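Local coordinates for protein exopolyphosphatase (Cytophaga hutchinsonii, PDB 3MDQ) that probably hydrolyses inorganic polyphosphate from the chain end, releasing orthophosphate, as an exopolyphosphatase of the Ppx/GppA family with an actin-like ATPase fold, at residues Val38-Gly43 and Gly48-Glu53; Gly43-Gly48 and Leu166-His171; Arg120-Ala125 and Ile208-Thr213; Met220-His225 and Ile229-Gln234. All coordinates share one frame; numbering follows the deposited sequence. Where two conformers were deposited one is given.

Contact 1: Val38-Gly43 and Gly48-Glu53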
loop_
_atom_site.group_PDB
_atom_site.type_symbol
_atom_site.label_atom_id
_atom_site.label_comp_id
_atom_site.label_asym_id
_atom_site.label_seq_id
_atom_site.Cartn_x
_atom_site.Cartn_y
_atom_site.Cartn_z
ATOM N N VAL A 38 4.272 8.546 9.312
ATOM C CA VAL A 38 5.060 8.096 10.433
ATOM C C VAL A 38 6.499 7.818 10.041
ATOM O O VAL A 38 7.411 8.078 10.821
ATOM C CB VAL A 38 4.439 6.810 11.059
ATOM C CG1 VAL A 38 5.389 6.161 12.085
ATOM C CG2 VAL A 38 3.085 7.177 11.740
ATOM N N GLY A 39 6.753 7.285 8.854
ATOM C CA GLY A 39 8.132 7.010 8.490
ATOM C C GLY A 39 8.792 6.009 9.394
ATOM O O GLY A 39 9.890 6.232 9.860
ATOM N N LEU A 40 8.137 4.876 9.577
ATOM C CA LEU A 40 8.636 3.792 10.409
ATOM C C LEU A 40 9.929 3.223 9.834
ATOM O O LEU A 40 10.778 2.672 10.546
ATOM C CB LEU A 40 7.534 2.722 10.554
ATOM C CG LEU A 40 7.529 1.866 11.775
ATOM C CD1 LEU A 40 7.559 2.701 13.078
ATOM C CD2 LEU A 40 6.332 0.918 11.662
ATOM N N GLY A 41 10.082 3.305 8.519
ATOM C CA GLY A 41 11.256 2.711 7.860
ATOM C C GLY A 41 12.467 3.633 7.819
ATOM O O GLY A 41 13.615 3.187 7.700
ATOM N N LYS A 42 12.215 4.927 7.970
ATOM C CA LYS A 42 13.240 5.949 7.822
ATOM C C LYS A 42 14.389 5.718 8.783
ATOM O O LYS A 42 14.188 5.560 9.991
ATOM C CB LYS A 42 12.626 7.343 8.006
ATOM C CG LYS A 42 13.641 8.484 7.885
ATOM C CD LYS A 42 13.011 9.851 8.205
ATOM C CE LYS A 42 12.193 10.392 7.074
ATOM N NZ LYS A 42 11.452 11.618 7.499
ATOM N N GLY A 43 15.603 5.711 8.259
ATOM C CA GLY A 43 16.797 5.580 9.090
ATOM C C GLY A 43 17.102 4.164 9.567
ATOM O O GLY A 43 18.145 3.951 10.228
ATOM N N GLY A 48 17.625 -3.343 9.201
ATOM C CA GLY A 48 16.937 -4.336 10.019
ATOM C C GLY A 48 16.481 -3.879 11.386
ATOM O O GLY A 48 16.310 -4.705 12.254
ATOM N N PHE A 49 16.303 -2.564 11.594
ATOM C CA PHE A 49 15.775 -2.047 12.881
ATOM C C PHE A 49 14.872 -0.845 12.696
ATOM O O PHE A 49 14.810 -0.245 11.611
ATOM C CB PHE A 49 16.904 -1.768 13.882
ATOM C CG PHE A 49 17.848 -0.687 13.446
ATOM C CD1 PHE A 49 17.541 0.633 13.628
ATOM C CD2 PHE A 49 18.993 -1.014 12.803
ATOM C CE1 PHE A 49 18.378 1.649 13.195
ATOM C CE2 PHE A 49 19.854 -0.016 12.361
ATOM C CZ PHE A 49 19.550 1.309 12.580
ATOM N N ILE A 50 14.165 -0.478 13.781
ATOM C CA ILE A 50 13.345 0.697 13.813
ATOM C C ILE A 50 14.053 1.726 14.741
ATOM O O ILE A 50 14.395 1.398 15.878
ATOM C CB ILE A 50 11.935 0.369 14.327
ATOM C CG1 ILE A 50 11.290 -0.739 13.518
ATOM C CG2 ILE A 50 11.035 1.629 14.282
ATOM C CD1 ILE A 50 9.945 -1.264 14.239
ATOM N N THR A 51 14.248 2.960 14.289
ATOM C CA THR A 51 14.973 3.913 15.100
ATOM C C THR A 51 14.118 4.379 16.265
ATOM O O THR A 51 12.879 4.247 16.263
ATOM C CB THR A 51 15.350 5.160 14.286
ATOM O OG1 THR A 51 14.153 5.876 13.906
ATOM C CG2 THR A 51 16.167 4.772 13.038
ATOM N N GLU A 52 14.763 4.961 17.250
ATOM C CA GLU A 52 14.015 5.584 18.345
ATOM C C GLU A 52 13.107 6.709 17.860
ATOM O O GLU A 52 11.983 6.865 18.375
ATOM C CB GLU A 52 14.941 6.134 19.433
ATOM C CG GLU A 52 15.682 5.099 20.217
ATOM C CD GLU A 52 14.791 4.265 21.136
ATOM O OE1 GLU A 52 13.699 4.735 21.587
ATOM O OE2 GLU A 52 15.191 3.099 21.392
ATOM N N GLU A 53 13.583 7.509 16.906
ATOM C CA GLU A 53 12.771 8.605 16.408
ATOM C C GLU A 53 11.523 8.080 15.727
ATOM O O GLU A 53 10.442 8.642 15.882
ATOM C CB GLU A 53 13.588 9.517 15.478
ATOM C CG GLU A 53 14.608 10.339 16.324
ATOM C CD GLU A 53 15.739 10.944 15.549
ATOM O OE1 GLU A 53 15.545 11.324 14.373
ATOM O OE2 GLU A 53 16.830 11.060 16.146
HETATM O O HOH W 1 13.350 3.413 11.482
HETATM O O HOH W 2 12.617 0.357 10.088
HETATM O O HOH W 3 13.915 7.601 11.789
#
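Leu-40 and Ile-50 meet where the loop after strand 27-37 of the actin-like fold doubles back on itself and runs into the N-cap of helix 52-71. The apolar part is small. Leu-40 CG stands anti to its backbone N (chi1 -153°), which swings CD1 to within 3.8 Å of Ile-50 CG2, the two branched chains crossing at a slant. Both are buried, and beyond the contact Leu-40 also leans on Phe-16, Ala-58, Ala-84 and Val-85, so large aliphatic groups suit this spot.

A second patch of van der Waals contact lies at Gly-43. The methyl CG2 of Thr-51 sits 3.5 Å from Gly-43 O, and the ring of Phe-49 reaches the same oxygen obliquely. Lacking a beta carbon, Gly-43 can take its positive phi of 78° and leave room for that methyl.

No direct hydrogen bond spans the segments; water does the polar work. Water 1 accepts from Thr-51 N at 3.0 Å and lies within donating distance of Leu-40 O and Lys-42 O, with too few protons for every acceptor around it. Water 2, similarly short of protons, sits between Leu-40 O and Phe-49 O. Water thus stands in for direct backbone pairing.

Thr-51 is the N-cap residue. With chi1 at 66° its hydroxyl lies between backbone N and carbonyl carbon, where OG1 accepts from Ala-54 N. A glycerol takes the neighbouring N-H groups of Glu-52 and Glu-53. Water 3 links the cap to the loop: it donates to Lys-42 O at 2.7 Å and lies 2.7 Å from Thr-51 OG1.

Contact 2: Gly43-Gly48 and Leu166-His171. With SO4 (sulfate ion), chain G.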
loop_
_atom_site.group_PDB
_atom_site.type_symbol
_atom_site.label_atom_id
_atom_site.label_comp_id
_atom_site.label_asym_id
_atom_site.label_seq_id
_atom_site.Cartn_x
_atom_site.Cartn_y
_atom_site.Cartn_z
ATOM N N GLY A 43 15.603 5.711 8.259
ATOM C CA GLY A 43 16.797 5.580 9.090
ATOM C C GLY A 43 17.102 4.164 9.567
ATOM O O GLY A 43 18.145 3.951 10.228
ATOM N N GLY A 44 16.241 3.186 9.265
ATOM C CA GLY A 44 16.469 1.829 9.759
ATOM C C GLY A 44 16.112 0.603 8.947
ATOM O O GLY A 44 16.732 -0.440 9.121
ATOM N N ILE A 45 15.140 0.711 8.047
ATOM C CA ILE A 45 14.579 -0.472 7.461
ATOM C C ILE A 45 15.583 -1.346 6.747
ATOM O O ILE A 45 15.505 -2.562 6.916
ATOM C CB ILE A 45 13.332 -0.159 6.612
ATOM C CG1 ILE A 45 12.536 -1.452 6.360
ATOM C CG2 ILE A 45 13.678 0.688 5.359
ATOM C CD1 ILE A 45 11.127 -1.214 5.766
ATOM N N THR A 46 16.500 -0.769 5.957
ATOM C CA THR A 46 17.431 -1.631 5.205
ATOM C C THR A 46 18.532 -2.203 6.093
ATOM O O THR A 46 19.263 -3.090 5.652
ATOM C CB THR A 46 18.081 -0.911 3.993
ATOM O OG1 THR A 46 18.849 0.181 4.454
ATOM C CG2 THR A 46 16.994 -0.414 3.042
ATOM N N LYS A 47 18.604 -1.746 7.350
ATOM C CA LYS A 47 19.589 -2.247 8.293
ATOM C C LYS A 47 18.928 -3.131 9.332
ATOM O O LYS A 47 19.606 -3.648 10.212
ATOM C CB LYS A 47 20.342 -1.090 8.962
ATOM C CG LYS A 47 21.196 -0.235 8.001
ATOM C CD LYS A 47 22.260 -1.078 7.317
ATOM C CE LYS A 47 23.149 -0.259 6.362
ATOM N NZ LYS A 47 24.207 -1.158 5.801
ATOM N N GLY A 48 17.625 -3.343 9.201
ATOM C CA GLY A 48 16.937 -4.336 10.019
ATOM C C GLY A 48 16.481 -3.879 11.386
ATOM O O GLY A 48 16.310 -4.705 12.254
ATOM N N LEU A 166 14.097 0.644 -1.451
ATOM C CA LEU A 166 14.752 0.861 -2.739
ATOM C C LEU A 166 15.603 2.116 -2.704
ATOM O O LEU A 166 16.772 2.059 -3.122
ATOM C CB LEU A 166 13.747 0.957 -3.868
ATOM C CG LEU A 166 12.940 -0.320 -4.149
ATOM C CD1 LEU A 166 11.972 -0.070 -5.289
ATOM C CD2 LEU A 166 13.832 -1.559 -4.385
ATOM N N ILE A 167 15.080 3.241 -2.187
ATOM C CA ILE A 167 15.831 4.488 -2.217
ATOM C C ILE A 167 16.960 4.499 -1.169
ATOM O O ILE A 167 17.894 5.301 -1.272
ATOM C CB ILE A 167 14.963 5.750 -2.081
ATOM C CG1 ILE A 167 14.268 5.846 -0.722
ATOM C CG2 ILE A 167 13.935 5.811 -3.240
ATOM C CD1 ILE A 167 13.425 7.038 -0.567
ATOM N N ASP A 168 16.891 3.640 -0.156
ATOM C CA ASP A 168 17.959 3.559 0.836
ATOM C C ASP A 168 19.049 2.613 0.433
ATOM O O ASP A 168 20.210 2.823 0.807
ATOM C CB ASP A 168 17.394 3.118 2.197
ATOM C CG ASP A 168 16.612 4.207 2.881
ATOM O OD1 ASP A 168 16.550 5.354 2.385
ATOM O OD2 ASP A 168 16.082 3.903 3.972
ATOM N N ARG A 169 18.710 1.551 -0.291
ATOM C CA ARG A 169 19.699 0.555 -0.661
ATOM C C ARG A 169 20.457 0.934 -1.905
ATOM O O ARG A 169 21.623 0.506 -2.056
ATOM C CB ARG A 169 19.060 -0.819 -0.806
ATOM C CG ARG A 169 18.259 -1.028 -1.987
ATOM C CD ARG A 169 17.254 -2.228 -1.762
ATOM N NE ARG A 169 17.845 -3.310 -0.959
ATOM C CZ ARG A 169 18.669 -4.234 -1.430
ATOM N NH1 ARG A 169 19.015 -4.222 -2.715
ATOM N NH2 ARG A 169 19.165 -5.173 -0.614
ATOM N N PHE A 170 19.827 1.749 -2.761
ATOM C CA PHE A 170 20.410 2.207 -4.005
ATOM C C PHE A 170 20.493 3.743 -3.961
ATOM O O PHE A 170 19.690 4.398 -3.282
ATOM C CB PHE A 170 19.575 1.786 -5.184
ATOM C CG PHE A 170 19.399 0.292 -5.331
ATOM C CD1 PHE A 170 20.497 -0.514 -5.610
ATOM C CD2 PHE A 170 18.192 -0.295 -5.205
ATOM C CE1 PHE A 170 20.345 -1.896 -5.761
ATOM C CE2 PHE A 170 18.058 -1.693 -5.311
ATOM C CZ PHE A 170 19.139 -2.465 -5.633
ATOM N N HIS A 171 21.484 4.294 -4.639
ATOM C CA HIS A 171 21.571 5.747 -4.830
ATOM C C HIS A 171 20.920 6.110 -6.160
ATOM O O HIS A 171 21.536 5.992 -7.243
ATOM C CB HIS A 171 23.001 6.220 -4.804
ATOM C CG HIS A 171 23.141 7.698 -5.008
ATOM N ND1 HIS A 171 24.338 8.298 -5.345
ATOM C CD2 HIS A 171 22.223 8.693 -4.957
ATOM C CE1 HIS A 171 24.153 9.602 -5.463
ATOM N NE2 HIS A 171 22.878 9.867 -5.239
HETATM S S SO4 G . 22.060 13.290 -6.468
HETATM O O1 SO4 G . 23.481 12.935 -6.593
HETATM O O2 SO4 G . 21.494 12.200 -5.648
HETATM O O3 SO4 G . 21.475 13.484 -7.752
HETATM O O4 SO4 G . 21.914 14.549 -5.730
HETATM O O HOH W 4 16.110 6.182 5.576
HETATM O O HOH W 5 17.247 2.063 5.558
#
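Thr-46 faces Asp-168 where two parts of the actin-like fold approach each other: a one-turn 3-10 segment, 45-47, in the loop ahead of helix 52-71, on the side of the five-stranded sheet, meets the last turn of helix 163-169, which follows strand 153-159 of the six-stranded sheet. Both CB atoms are directed at the opposite segment, yet the side chains pass at a slant instead of meeting head-on. The methyl of Thr-46 does the touching, its CG2 lying 3.7 Å from Asp-168 CB. It reaches there because chi1 of 62° sets CG2 anti to the carbonyl carbon. A small beta-branched residue fits, offering a methyl to the aspartate stem while staying short enough for the close approach.

In Asp-168 a chi1 of -73° puts CG anti to the carbonyl carbon, and OD2 receives two water protons. Water 4 lies 2.8 Å from Asp-168 OD2 and accepts from Gly-43 N at 2.8 Å. Water 5, 2.7 Å from the same OD2, accepts from Thr-46 N. Through the two waters one oxygen is linked to the N-H groups of Gly-43 and Thr-46, which suits an anionic side chain. OD1 has a weak bond from Gln-164, one turn back.

At the helix end, Arg-169, its last residue, lays CG over one face of the Phe-170 ring, the first residue past it, while Tyr-187 meets that ring edge-to-face. Farther on is a sulfate, probably from the crystallisation liquor, which Asp-174 N also binds; His-171 NE2 donates to its O2 at 2.7 Å, nearly straight at 166° and in the ring plane.

Contact 3: Arg120-Ala125 and Ile208-Thr213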
loop_
_atom_site.group_PDB
_atom_site.type_symbol
_atom_site.label_atom_id
_atom_site.label_comp_id
_atom_site.label_asym_id
_atom_site.label_seq_id
_atom_site.Cartn_x
_atom_site.Cartn_y
_atom_site.Cartn_z
ATOM N N ARG A 120 -8.605 -9.301 -0.559
ATOM C CA ARG A 120 -10.010 -9.255 -0.127
ATOM C C ARG A 120 -10.568 -7.838 -0.248
ATOM O O ARG A 120 -11.731 -7.674 -0.619
ATOM C CB ARG A 120 -10.162 -9.762 1.311
ATOM C CG ARG A 120 -11.559 -9.651 1.859
ATOM C CD ARG A 120 -12.507 -10.624 1.149
ATOM N NE ARG A 120 -13.906 -10.475 1.559
ATOM C CZ ARG A 120 -14.775 -9.624 1.032
ATOM N NH1 ARG A 120 -14.435 -8.764 0.087
ATOM N NH2 ARG A 120 -16.019 -9.620 1.500
ATOM N N GLY A 121 -9.765 -6.826 0.057
ATOM C CA GLY A 121 -10.204 -5.441 -0.140
ATOM C C GLY A 121 -10.400 -5.095 -1.612
ATOM O O GLY A 121 -11.422 -4.494 -1.997
ATOM N N VAL A 122 -9.460 -5.524 -2.442
ATOM C CA VAL A 122 -9.560 -5.305 -3.895
ATOM C C VAL A 122 -10.820 -5.942 -4.460
ATOM O O VAL A 122 -11.531 -5.312 -5.281
ATOM C CB VAL A 122 -8.290 -5.814 -4.602
ATOM C CG1 VAL A 122 -8.446 -5.813 -6.154
ATOM C CG2 VAL A 122 -7.074 -4.978 -4.184
ATOM N N GLN A 123 -11.125 -7.159 -4.015
ATOM C CA GLN A 123 -12.329 -7.878 -4.462
ATOM C C GLN A 123 -13.588 -7.055 -4.138
ATOM O O GLN A 123 -14.564 -7.066 -4.908
ATOM C CB GLN A 123 -12.444 -9.258 -3.813
ATOM C CG GLN A 123 -11.507 -10.253 -4.380
ATOM C CD GLN A 123 -11.485 -11.566 -3.611
ATOM O OE1 GLN A 123 -11.584 -11.568 -2.384
ATOM N NE2 GLN A 123 -11.276 -12.686 -4.332
ATOM N N GLN A 124 -13.615 -6.384 -2.983
ATOM C CA GLN A 124 -14.770 -5.548 -2.621
ATOM C C GLN A 124 -14.831 -4.251 -3.456
ATOM O O GLN A 124 -15.924 -3.766 -3.747
ATOM C CB GLN A 124 -14.733 -5.191 -1.133
ATOM C CG GLN A 124 -16.057 -4.759 -0.608
ATOM C CD GLN A 124 -17.060 -5.929 -0.538
ATOM O OE1 GLN A 124 -16.692 -7.122 -0.500
ATOM N NE2 GLN A 124 -18.356 -5.576 -0.496
ATOM N N ALA A 125 -13.687 -3.719 -3.860
ATOM C CA ALA A 125 -13.616 -2.463 -4.570
ATOM C C ALA A 125 -13.800 -2.574 -6.074
ATOM O O ALA A 125 -14.264 -1.609 -6.704
ATOM C CB ALA A 125 -12.283 -1.827 -4.306
ATOM N N ILE A 208 -4.335 -4.340 -11.603
ATOM C CA ILE A 208 -4.965 -3.502 -10.580
ATOM C C ILE A 208 -3.889 -3.022 -9.613
ATOM O O ILE A 208 -3.007 -3.818 -9.235
ATOM C CB ILE A 208 -5.988 -4.321 -9.796
ATOM C CG1 ILE A 208 -7.116 -4.800 -10.730
ATOM C CG2 ILE A 208 -6.562 -3.531 -8.609
ATOM C CD1 ILE A 208 -8.067 -5.844 -10.104
ATOM N N GLY A 209 -3.916 -1.741 -9.243
ATOM C CA GLY A 209 -2.980 -1.199 -8.261
ATOM C C GLY A 209 -3.719 -0.638 -7.078
ATOM O O GLY A 209 -4.819 -0.089 -7.231
ATOM N N CYS A 210 -3.150 -0.762 -5.886
ATOM C CA CYS A 210 -3.706 -0.101 -4.717
ATOM C C CYS A 210 -2.589 0.503 -3.840
ATOM O O CYS A 210 -1.397 0.197 -4.008
ATOM C CB CYS A 210 -4.650 -1.006 -3.932
ATOM S SG CYS A 210 -3.901 -2.535 -3.373
ATOM N N SER A 211 -3.074 1.309 -2.898
ATOM C CA SER A 211 -2.319 2.039 -1.893
ATOM C C SER A 211 -1.785 3.348 -2.420
ATOM O O SER A 211 -2.200 3.789 -3.512
ATOM C CB SER A 211 -1.282 1.140 -1.242
ATOM O OG SER A 211 -1.928 0.350 -0.271
ATOM N N GLY A 212 -0.905 4.018 -1.678
ATOM C CA GLY A 212 -0.715 5.447 -1.845
ATOM C C GLY A 212 -0.194 5.883 -3.193
ATOM O O GLY A 212 -0.636 6.916 -3.722
ATOM N N THR A 213 0.770 5.164 -3.741
ATOM C CA THR A 213 1.325 5.517 -5.045
ATOM C C THR A 213 0.223 5.524 -6.100
ATOM O O THR A 213 0.061 6.474 -6.864
ATOM C CB THR A 213 2.452 4.601 -5.483
ATOM O OG1 THR A 213 3.554 4.770 -4.577
ATOM C CG2 THR A 213 2.933 4.919 -6.889
#
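Val-122, which gives up the most surface here, points from helix 111-125 at Ile-208 and Cys-210 of strand 206-210, a helix-on-sheet packing in which the helix connecting the two sheets of the actin-like fold rests on the six-stranded one. Its two methyls divide the work. CG1, anti to the backbone N at chi1 171°, meets Ile-208 CG2 at 3.8 Å and Ile-208 CD1 at 4.0 Å, the valine and isoleucine approaching tip to tip. CG2 turns instead to the thiol, 4.1 Å from Cys-210 SG. A short forked side chain is apt, since it serves two partners on one strand at once.

Ile-208 and Cys-210 stand two residues apart and so project from the same sheet face, with Gly-209 between them. The cysteine is compact and weakly polar, which suits a buried place. Ser-295 of the adjacent strand 291-295 touches all three side chains and widens the surface on which the helix rests.

On the helix, away from the strand, Arg-120 NE forms a salt bridge to Asp-309. Arg-120 also grips Gln-124 end-on: NH1 lies on a lone pair of OE1 at 2.9 Å, while NH2 is 3.3 Å from that oxygen and 36° above its carbonyl plane.

Contact 4: Met220-His225 and Ile229-Gln234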
loop_
_atom_site.group_PDB
_atom_site.type_symbol
_atom_site.label_atom_id
_atom_site.label_comp_id
_atom_site.label_asym_id
_atom_site.label_seq_id
_atom_site.Cartn_x
_atom_site.Cartn_y
_atom_site.Cartn_z
HETATM N N MSE A 220 -3.554 12.670 -9.651
HETATM C CA MSE A 220 -2.838 13.489 -10.647
HETATM C C MSE A 220 -3.564 13.459 -11.972
HETATM O O MSE A 220 -3.664 14.465 -12.639
HETATM C CB MSE A 220 -1.397 13.004 -10.835
HETATM C CG MSE A 220 -0.499 13.305 -9.690
HETATM SE SE MSE A 220 1.256 12.559 -9.775
HETATM C CE MSE A 220 1.975 13.769 -11.108
ATOM N N ASN A 221 -4.079 12.292 -12.364
ATOM C CA ASN A 221 -4.732 12.170 -13.640
ATOM C C ASN A 221 -6.068 12.908 -13.660
ATOM O O ASN A 221 -6.461 13.489 -14.672
ATOM C CB ASN A 221 -4.963 10.716 -13.989
ATOM C CG ASN A 221 -5.084 10.497 -15.498
ATOM O OD1 ASN A 221 -4.209 10.928 -16.259
ATOM N ND2 ASN A 221 -6.191 9.871 -15.922
ATOM N N ILE A 222 -6.768 12.838 -12.542
ATOM C CA ILE A 222 -8.024 13.568 -12.369
ATOM C C ILE A 222 -7.793 15.067 -12.543
ATOM O O ILE A 222 -8.516 15.742 -13.263
ATOM C CB ILE A 222 -8.657 13.219 -11.006
ATOM C CG1 ILE A 222 -9.248 11.802 -11.053
ATOM C CG2 ILE A 222 -9.731 14.240 -10.577
ATOM C CD1 ILE A 222 -9.487 11.229 -9.650
ATOM N N GLN A 223 -6.749 15.564 -11.909
ATOM C CA GLN A 223 -6.419 16.987 -11.997
ATOM C C GLN A 223 -6.014 17.341 -13.416
ATOM O O GLN A 223 -6.471 18.355 -13.954
ATOM C CB GLN A 223 -5.311 17.350 -11.007
ATOM C CG GLN A 223 -5.040 18.849 -10.845
ATOM C CD GLN A 223 -6.311 19.668 -10.531
ATOM O OE1 GLN A 223 -6.853 19.626 -9.419
ATOM N NE2 GLN A 223 -6.783 20.420 -11.527
ATOM N N HIS A 224 -5.207 16.501 -14.057
ATOM C CA HIS A 224 -4.769 16.787 -15.415
ATOM C C HIS A 224 -5.930 16.851 -16.399
ATOM O O HIS A 224 -5.925 17.704 -17.291
ATOM C CB HIS A 224 -3.749 15.747 -15.880
ATOM C CG HIS A 224 -3.231 15.997 -17.258
ATOM N ND1 HIS A 224 -3.703 15.316 -18.354
ATOM C CD2 HIS A 224 -2.302 16.863 -17.716
ATOM C CE1 HIS A 224 -3.082 15.752 -19.435
ATOM N NE2 HIS A 224 -2.217 16.678 -19.072
ATOM N N HIS A 225 -6.911 15.963 -16.254
ATOM C CA HIS A 225 -8.072 15.944 -17.142
ATOM C C HIS A 225 -9.227 16.833 -16.661
ATOM O O HIS A 225 -10.276 16.878 -17.313
ATOM C CB HIS A 225 -8.584 14.522 -17.342
ATOM C CG HIS A 225 -7.663 13.661 -18.144
ATOM N ND1 HIS A 225 -7.076 14.097 -19.320
ATOM C CD2 HIS A 225 -7.247 12.382 -17.954
ATOM C CE1 HIS A 225 -6.318 13.127 -19.804
ATOM N NE2 HIS A 225 -6.407 12.078 -18.998
ATOM N N ILE A 229 -14.075 14.446 -10.045
ATOM C CA ILE A 229 -14.130 13.127 -9.411
ATOM C C ILE A 229 -13.481 13.176 -8.037
ATOM O O ILE A 229 -12.278 13.466 -7.906
ATOM C CB ILE A 229 -13.388 12.045 -10.239
ATOM C CG1 ILE A 229 -14.098 11.764 -11.564
ATOM C CG2 ILE A 229 -13.237 10.758 -9.425
ATOM C CD1 ILE A 229 -13.393 10.706 -12.426
ATOM N N ALA A 230 -14.283 12.882 -7.016
ATOM C CA ALA A 230 -13.781 12.618 -5.670
ATOM C C ALA A 230 -13.465 11.123 -5.535
ATOM O O ALA A 230 -14.351 10.272 -5.475
ATOM C CB ALA A 230 -14.799 13.044 -4.623
ATOM N N LEU A 231 -12.185 10.811 -5.476
ATOM C CA LEU A 231 -11.745 9.433 -5.337
ATOM C C LEU A 231 -12.290 8.787 -4.050
ATOM O O LEU A 231 -12.542 7.595 -4.020
ATOM C CB LEU A 231 -10.220 9.406 -5.399
ATOM C CG LEU A 231 -9.506 8.188 -5.943
ATOM C CD1 LEU A 231 -10.013 7.843 -7.341
ATOM C CD2 LEU A 231 -8.003 8.431 -5.870
ATOM N N GLU A 232 -12.509 9.593 -3.002
ATOM C CA GLU A 232 -13.231 9.160 -1.791
ATOM C C GLU A 232 -14.660 8.612 -2.008
ATOM O O GLU A 232 -15.177 7.872 -1.171
ATOM C CB GLU A 232 -13.283 10.311 -0.739
ATOM C CG GLU A 232 -13.779 11.679 -1.289
ATOM N N LYS A 233 -15.310 8.967 -3.109
ATOM C CA LYS A 233 -16.697 8.583 -3.318
ATOM C C LYS A 233 -16.869 7.442 -4.329
ATOM O O LYS A 233 -17.985 7.137 -4.731
ATOM C CB LYS A 233 -17.501 9.812 -3.768
ATOM C CG LYS A 233 -17.508 10.958 -2.753
ATOM C CD LYS A 233 -18.323 12.162 -3.266
ATOM N N GLN A 234 -15.767 6.814 -4.763
ATOM C CA GLN A 234 -15.881 5.635 -5.625
ATOM C C GLN A 234 -14.759 4.675 -5.270
ATOM O O GLN A 234 -13.748 5.084 -4.694
ATOM C CB GLN A 234 -15.872 6.019 -7.117
ATOM C CG GLN A 234 -14.618 6.663 -7.628
ATOM C CD GLN A 234 -14.803 7.226 -9.033
ATOM O OE1 GLN A 234 -15.628 8.149 -9.244
ATOM N NE2 GLN A 234 -14.057 6.689 -10.007
#
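Ile-222 and Ile-229, which touch each other, both also touch the side chain of Tyr-237, the flat group beside them, and Leu-231 leans on it too. On the helix, in the one of two His-225 conformers considered, ND1 of His-224 lies over a face of the His-225 ring, toward the rim, an arrangement that is doubtful for that reason.

The contact itself is aliphatic. Ile-222 runs out from helix 212-225 and crosses Ile-229 at about a right angle, its CD1 resting 3.8 Å from Ile-229 CG2. An extended chi2 of 162° carries CD1 far enough to reach Leu-231 CD1 as well, at 4.1 Å. The other branch of Ile-222, CG2, packs 3.8 Å from Ile-229 O. Isoleucine suits the site since its two arms cover a side chain and a carbonyl together.

Leu-231, opening the 3-10 turn 231-233, also leans on Ala-218 and Glu-219 of the helix. On the helix side, Asn-221 bonds to Tyr-237, Asp-243 and Arg-246. The whole is a helix-loop-strand connection, in which apolar residues of the returning loop pack against the helix before strand 236-240 joins the rim of the six-stranded sheet.

Contacts 1 and 2 share Gly-43 and Gly-48 and have centres 10 Å apart; one folds the loop before helix 52-71 onto itself, the other meets helix 163-169, partly through water. Along the chain their segments interleave, as do those of contacts 2 and 3. Contacts 3 and 4 lie 16 Å apart centre to centre: segment 208-213 runs from strand 206-210 into the first turn of helix 212-225, whose last turns carry contact 4. Contact 3 thus joins the helix linking the two sheets to the six-stranded sheet near the chain's centre, while contacts 1 and 2 lie together farther out and contact 4 is 32 Å from contact 1, on the opposite side of that centre.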